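Local coordinates for protein methyl-coenzyme M reductase gamma subunit (Methermicoccus shengliensis DSM 18856, PDB 7NKG) that forms, as its gamma subunit, part of methyl-coenzyme M reductase, which uses factor 430 and probably releases methane from methyl-coenzyme M in the last step of methanogenesis, at residues Glu132-Gly135 / Lys136-Glu140. Numbering follows the deposited sequence. Where two conformers were deposited one is given.
Sequences EVYG and KMSIE
The Tyr134 ring turns one face to Ser138, whose CB sits over it in a CH-pi contact, 4.3 Å from the ring centroid and displaced toward CZ and OH. With CG anti to the backbone N (chi1 160°), the ring stands out from the helix and leans toward its C-terminal end, which brings CZ and OH beside Ser138 CB. His110 meets the same ring edge-to-face, while Tyr105 and Ala106 of helix 99-109 and residues of strands 83-90 and 122-127 touch the side chain. Ser138 turns its hydroxyl back on the helix: a chi1 of 79° places OG between its own backbone N and carbonyl carbon, where it donates to Gly135 O at 2.7 Å. That bond reaches the oxygen well off the carbonyl direction, at a C=O...OG angle of 116°, and the same oxygen also takes a weak bond from Ile139 N at 3.1 Å. Because Ser138 OG is hydrogen-bonded to Trp88 NE1 as well, the residue ties the helix to strand 83-90; an alanine here would probably leave the Trp88 indole N-H without this mate and take from Gly135 O the bond from the hydroxyl. Routine i to i+4 bonds join Lys136 N to Glu132 O and Ser138 N to Tyr134 O, each 2.9 Å long. Lys136, extended until it bends at chi4, forms an intrahelical salt bridge in which NZ approaches Glu140 OE2 at 3.1 Å from above the carboxylate plane. Glu132 points its carboxylate to Tyr50, Thr38 and Arg44. The arrangement is that of a serine in the last turns of an alpha-helix bonding back to the carbonyl three residues earlier, on a helix packed against the four-stranded antiparallel sheet through strands 83-90 and 122-127 and touched by helices 34-41 and 99-109.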
loop_
_atom_site.group_PDB
_atom_site.type_symbol
_atom_site.label_atom_id
_atom_site.label_comp_id
_atom_site.label_asym_id
_atom_site.label_seq_id
_atom_site.Cartn_x
_atom_site.Cartn_y
_atom_site.Cartn_z
ATOM N N GLU C 132 11.392 -37.348 -24.904
ATOM C CA GLU C 132 10.857 -38.431 -25.728
ATOM C C GLU C 132 11.281 -39.788 -25.161
ATOM O O GLU C 132 10.472 -40.715 -25.162
ATOM C CB GLU C 132 11.327 -38.322 -27.181
ATOM C CG GLU C 132 10.664 -37.173 -27.917
ATOM C CD GLU C 132 10.658 -37.342 -29.414
ATOM O OE1 GLU C 132 11.579 -38.011 -29.933
ATOM O OE2 GLU C 132 9.732 -36.811 -30.068
ATOM N N VAL C 133 12.511 -39.906 -24.626
ATOM C CA VAL C 133 12.958 -41.152 -23.990
ATOM C C VAL C 133 12.048 -41.435 -22.777
ATOM O O VAL C 133 11.580 -42.564 -22.617
ATOM C CB VAL C 133 14.444 -41.092 -23.576
ATOM C CG1 VAL C 133 14.840 -42.290 -22.707
ATOM C CG2 VAL C 133 15.347 -41.008 -24.801
ATOM N N TYR C 134 11.767 -40.398 -21.971
ATOM C CA TYR C 134 10.857 -40.512 -20.839
ATOM C C TYR C 134 9.441 -40.854 -21.357
ATOM O O TYR C 134 8.805 -41.758 -20.820
ATOM C CB TYR C 134 10.842 -39.201 -19.997
ATOM C CG TYR C 134 9.601 -39.073 -19.141
ATOM C CD1 TYR C 134 9.464 -39.807 -17.973
ATOM C CD2 TYR C 134 8.510 -38.325 -19.569
ATOM C CE1 TYR C 134 8.288 -39.790 -17.245
ATOM C CE2 TYR C 134 7.317 -38.326 -18.865
ATOM C CZ TYR C 134 7.212 -39.048 -17.695
ATOM O OH TYR C 134 6.040 -39.037 -16.978
ATOM N N GLY C 135 8.954 -40.106 -22.348
ATOM C CA GLY C 135 7.619 -40.277 -22.918
ATOM C C GLY C 135 7.350 -41.691 -23.387
ATOM O O GLY C 135 6.281 -42.245 -23.113
ATOM N N LYS C 136 8.343 -42.315 -24.032
ATOM C CA LYS C 136 8.224 -43.699 -24.508
ATOM C C LYS C 136 7.973 -44.640 -23.316
ATOM O O LYS C 136 7.050 -45.437 -23.361
ATOM C CB LYS C 136 9.499 -44.098 -25.265
ATOM C CG LYS C 136 9.394 -45.432 -25.978
ATOM C CD LYS C 136 10.717 -45.777 -26.673
ATOM C CE LYS C 136 10.636 -47.039 -27.498
ATOM N NZ LYS C 136 9.707 -46.895 -28.658
ATOM N N MET C 137 8.766 -44.526 -22.245
ATOM C CA MET C 137 8.573 -45.371 -21.063
ATOM C C MET C 137 7.242 -45.050 -20.384
ATOM O O MET C 137 6.573 -45.963 -19.920
ATOM C CB MET C 137 9.735 -45.196 -20.086
ATOM C CG MET C 137 11.042 -45.754 -20.621
ATOM S SD MET C 137 12.443 -45.249 -19.620
ATOM C CE MET C 137 13.781 -45.774 -20.648
ATOM N N SER C 138 6.828 -43.770 -20.347
ATOM C CA SER C 138 5.566 -43.384 -19.725
ATOM C C SER C 138 4.340 -44.004 -20.418
ATOM O O SER C 138 3.300 -44.175 -19.771
ATOM C CB SER C 138 5.425 -41.861 -19.695
ATOM O OG SER C 138 5.014 -41.307 -20.935
ATOM N N ILE C 139 4.446 -44.290 -21.724
ATOM C CA ILE C 139 3.308 -44.828 -22.481
ATOM C C ILE C 139 3.390 -46.340 -22.740
ATOM O O ILE C 139 2.350 -46.994 -22.822
ATOM C CB ILE C 139 3.110 -44.031 -23.811
ATOM C CG1 ILE C 139 1.682 -44.246 -24.381
ATOM C CG2 ILE C 139 4.159 -44.398 -24.878
ATOM C CD1 ILE C 139 1.189 -43.089 -25.306
ATOM N N GLU C 140 4.595 -46.891 -22.891
ATOM C CA GLU C 140 4.745 -48.319 -23.195
ATOM C C GLU C 140 4.606 -49.217 -21.977
ATOM O O GLU C 140 4.276 -50.395 -22.141
ATOM C CB GLU C 140 6.105 -48.581 -23.843
ATOM C CG GLU C 140 6.235 -47.986 -25.236
ATOM C CD GLU C 140 7.443 -48.487 -25.998
ATOM O OE1 GLU C 140 8.426 -48.897 -25.342
ATOM O OE2 GLU C 140 7.406 -48.473 -27.252
#